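Local coordinates for annexin B22 (Schistosoma mansoni, PDB 4MDU), which binds acidic phospholipid membranes in a calcium-dependent manner, aggregates liposomes when calcium is present and takes part in worm reproduction and host-parasite interaction, at residues D218-Y223 against F257-K262. Numbering follows the deposited sequence.
Sequences DAKDLY and FKMYGK
The carbonyl oxygen Ala219 O takes the helical hydrogen bond of Tyr223 N at 3.1 Å, and Tyr260 CE2 rests obliquely against the same oxygen from the facing helix. The third annexin repeat illustrates here how an aromatic stack, flanked by aliphatic contacts, can join two helices. The last turn of helix 246-260 meets helix 212-224 on the protein surface, and Tyr223 and Tyr260 form an offset stack there. Their planes are nearly parallel, at 5°, with ring centroids 4.1 Å apart. The displacement sets ring atom over ring atom near the rims, Tyr223 CD1 standing 3.4 Å from Tyr260 CD1. It also brings Tyr223 CB over the Tyr260 face as a CH-pi contact, 3.9 Å from the ring centroid. With CG anti to the backbone N (chi1 -179°), the Tyr223 ring runs onward along its own helix, alongside the face of Tyr260. Tyr260 OH ends beside the Lys220 backbone, 3.5 Å from Lys220 CA.

Met259 supports the other face of Tyr260 with its own CB, then runs on to helix 212-224. Its chain bends at chi3 (58°), and the Met259 and Lys220 side chains cross at about a right angle, with Met259 CE 3.8 Å from Lys220 CG. The Met259 sulfur meets Ala219 CB more loosely, at 4.1 Å. On the same helix as Met259, Tyr256 touches Ala219, Leu222 and Tyr223, and its ring meets that of Tyr260 with the planes well inclined, extending the aromatic packing.

Since the two segments share neither a hydrogen bond nor a salt bridge, and the calcium sites lie elsewhere, their direct attraction probably rests on dispersion and the burial of apolar surface among aromatic faces, aliphatic carbons and a thioether.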
ATOM      1  N   ASP B 218      19.943  17.534  13.234  1.00 41.33           N
ATOM      2  CA  ASP B 218      18.975  16.811  12.426  1.00 39.08           C
ATOM      3  C   ASP B 218      17.622  16.871  13.098  1.00 39.75           C
ATOM      4  O   ASP B 218      16.621  17.141  12.447  1.00 37.65           O
ATOM      5  CB  ASP B 218      19.403  15.372  12.172  1.00 31.52           C
ATOM      6  CG  ASP B 218      20.452  15.275  11.091  1.00 31.13           C
ATOM      7  OD1 ASP B 218      20.538  16.208  10.265  1.00 30.10           O
ATOM      8  OD2 ASP B 218      21.192  14.273  11.074  1.00 34.43           O
ATOM      9  N   ALA B 219      17.602  16.660  14.408  1.00 39.94           N
ATOM     10  CA  ALA B 219      16.339  16.675  15.133  1.00 40.71           C
ATOM     11  C   ALA B 219      15.593  17.981  14.884  1.00 42.07           C
ATOM     12  O   ALA B 219      14.368  17.981  14.731  1.00 38.93           O
ATOM     13  CB  ALA B 219      16.563  16.453  16.627  1.00 36.30           C
ATOM     14  N   LYS B 220      16.329  19.089  14.827  1.00 37.41           N
ATOM     15  CA  LYS B 220      15.709  20.391  14.616  1.00 43.59           C
ATOM     16  C   LYS B 220      15.164  20.547  13.195  1.00 45.88           C
ATOM     17  O   LYS B 220      14.055  21.049  13.004  1.00 50.98           O
ATOM     18  CB  LYS B 220      16.681  21.515  14.976  1.00 44.66           C
ATOM     19  CG  LYS B 220      17.277  21.334  16.366  1.00 49.22           C
ATOM     20  CD  LYS B 220      18.140  22.499  16.805  1.00 51.05           C
ATOM     21  CE  LYS B 220      18.728  22.224  18.183  1.00 48.60           C
ATOM     22  NZ  LYS B 220      19.281  23.450  18.809  1.00 53.66           N
ATOM     23  N   ASP B 221      15.925  20.103  12.200  1.00 47.39           N
ATOM     24  CA  ASP B 221      15.436  20.141  10.821  1.00 48.99           C
ATOM     25  C   ASP B 221      14.188  19.279  10.648  1.00 48.53           C
ATOM     26  O   ASP B 221      13.268  19.630   9.907  1.00 50.90           O
ATOM     27  CB  ASP B 221      16.519  19.693   9.848  1.00 51.57           C
ATOM     28  CG  ASP B 221      17.430  20.825   9.447  1.00 61.62           C
ATOM     29  OD1 ASP B 221      16.971  21.987   9.474  1.00 68.98           O
ATOM     30  OD2 ASP B 221      18.597  20.555   9.104  1.00 61.29           O
ATOM     31  N   LEU B 222      14.162  18.151  11.340  1.00 39.39           N
ATOM     32  CA  LEU B 222      13.037  17.251  11.245  1.00 43.64           C
ATOM     33  C   LEU B 222      11.784  17.917  11.786  1.00 49.90           C
ATOM     34  O   LEU B 222      10.704  17.787  11.201  1.00 52.04           O
ATOM     35  CB  LEU B 222      13.336  15.953  11.991  1.00 46.68           C
ATOM     36  CG  LEU B 222      14.259  14.988  11.245  1.00 50.40           C
ATOM     37  CD1 LEU B 222      14.832  13.928  12.174  1.00 47.57           C
ATOM     38  CD2 LEU B 222      13.500  14.351  10.078  1.00 44.68           C
ATOM     39  N   TYR B 223      11.936  18.648  12.888  1.00 50.64           N
ATOM     40  CA  TYR B 223      10.806  19.311  13.535  1.00 56.86           C
ATOM     41  C   TYR B 223      10.276  20.463  12.692  1.00 64.71           C
ATOM     42  O   TYR B 223       9.065  20.660  12.594  1.00 68.13           O
ATOM     43  CB  TYR B 223      11.196  19.811  14.929  1.00 60.61           C
ATOM     44  CG  TYR B 223      10.070  20.482  15.686  1.00 60.72           C
ATOM     45  CD1 TYR B 223       9.128  19.730  16.379  1.00 61.60           C
ATOM     46  CD2 TYR B 223       9.955  21.862  15.718  1.00 62.46           C
ATOM     47  CE1 TYR B 223       8.101  20.336  17.073  1.00 60.40           C
ATOM     48  CE2 TYR B 223       8.933  22.477  16.408  1.00 65.69           C
ATOM     49  CZ  TYR B 223       8.009  21.711  17.085  1.00 66.56           C
ATOM     50  OH  TYR B 223       6.985  22.324  17.771  1.00 70.73           O
ATOM     51  N   PHE B 257      12.961  12.916  20.731  1.00 41.08           N
ATOM     52  CA  PHE B 257      11.897  12.767  21.713  1.00 39.71           C
ATOM     53  C   PHE B 257      12.122  13.598  22.973  1.00 47.08           C
ATOM     54  O   PHE B 257      11.181  14.183  23.511  1.00 44.32           O
ATOM     55  CB  PHE B 257      11.659  11.299  22.080  1.00 44.18           C
ATOM     56  CG  PHE B 257      10.641  11.117  23.175  1.00 49.85           C
ATOM     57  CD1 PHE B 257       9.288  11.238  22.904  1.00 47.88           C
ATOM     58  CD2 PHE B 257      11.043  10.862  24.478  1.00 56.67           C
ATOM     59  CE1 PHE B 257       8.351  11.092  23.911  1.00 56.03           C
ATOM     60  CE2 PHE B 257      10.115  10.715  25.487  1.00 63.59           C
ATOM     61  CZ  PHE B 257       8.763  10.827  25.202  1.00 62.60           C
ATOM     62  N   LYS B 258      13.362  13.655  23.452  1.00 49.09           N
ATOM     63  CA  LYS B 258      13.643  14.455  24.637  1.00 50.84           C
ATOM     64  C   LYS B 258      13.303  15.925  24.387  1.00 51.91           C
ATOM     65  O   LYS B 258      12.790  16.612  25.269  1.00 54.37           O
ATOM     66  CB  LYS B 258      15.098  14.292  25.070  1.00 53.04           C
ATOM     67  CG  LYS B 258      15.489  12.843  25.330  1.00 56.99           C
ATOM     68  CD  LYS B 258      16.851  12.751  26.008  1.00 67.89           C
ATOM     69  CE  LYS B 258      17.223  11.307  26.355  1.00 70.82           C
ATOM     70  NZ  LYS B 258      18.495  11.221  27.146  1.00 64.98           N
ATOM     71  N   MET B 259      13.563  16.392  23.170  1.00 52.15           N
ATOM     72  CA  MET B 259      13.305  17.784  22.809  1.00 55.27           C
ATOM     73  C   MET B 259      11.831  18.122  22.573  1.00 56.79           C
ATOM     74  O   MET B 259      11.359  19.175  22.993  1.00 66.06           O
ATOM     75  CB  MET B 259      14.118  18.175  21.569  1.00 57.08           C
ATOM     76  CG  MET B 259      15.622  18.209  21.794  1.00 58.35           C
ATOM     77  SD  MET B 259      16.548  18.311  20.250  1.00 74.07           S
ATOM     78  CE  MET B 259      15.897  19.818  19.548  1.00 52.71           C
ATOM     79  N   TYR B 260      11.097  17.250  21.898  1.00 44.66           N
ATOM     80  CA  TYR B 260       9.750  17.632  21.481  1.00 47.59           C
ATOM     81  C   TYR B 260       8.607  16.832  22.115  1.00 48.96           C
ATOM     82  O   TYR B 260       7.436  17.138  21.893  1.00 48.35           O
ATOM     83  CB  TYR B 260       9.652  17.623  19.953  1.00 48.91           C
ATOM     84  CG  TYR B 260      10.751  18.430  19.298  1.00 55.22           C
ATOM     85  CD1 TYR B 260      10.754  19.816  19.375  1.00 58.08           C
ATOM     86  CD2 TYR B 260      11.790  17.810  18.626  1.00 51.73           C
ATOM     87  CE1 TYR B 260      11.752  20.561  18.794  1.00 60.55           C
ATOM     88  CE2 TYR B 260      12.791  18.548  18.039  1.00 60.14           C
ATOM     89  CZ  TYR B 260      12.769  19.928  18.128  1.00 63.71           C
ATOM     90  OH  TYR B 260      13.765  20.674  17.546  1.00 63.73           O
ATOM     91  N   GLY B 261       8.947  15.815  22.900  1.00 51.56           N
ATOM     92  CA  GLY B 261       7.944  15.000  23.571  1.00 53.54           C
ATOM     93  C   GLY B 261       7.025  14.223  22.645  1.00 53.57           C
ATOM     94  O   GLY B 261       5.891  13.906  22.999  1.00 52.77           O
ATOM     95  N   LYS B 262       7.520  13.912  21.456  1.00 53.83           N
ATOM     96  CA  LYS B 262       6.786  13.115  20.481  1.00 54.25           C
ATOM     97  C   LYS B 262       7.831  12.256  19.761  1.00 48.93           C
ATOM     98  O   LYS B 262       8.899  12.761  19.406  1.00 42.28           O
ATOM     99  CB  LYS B 262       6.042  14.049  19.514  1.00 54.55           C
ATOM    100  CG  LYS B 262       5.295  13.369  18.365  1.00 53.69           C
ATOM    101  CD  LYS B 262       4.294  14.336  17.721  1.00 53.40           C
ATOM    102  CE  LYS B 262       3.632  13.730  16.482  1.00 55.03           C
ATOM    103  NZ  LYS B 262       2.352  14.414  16.111  1.00 46.57           N
TER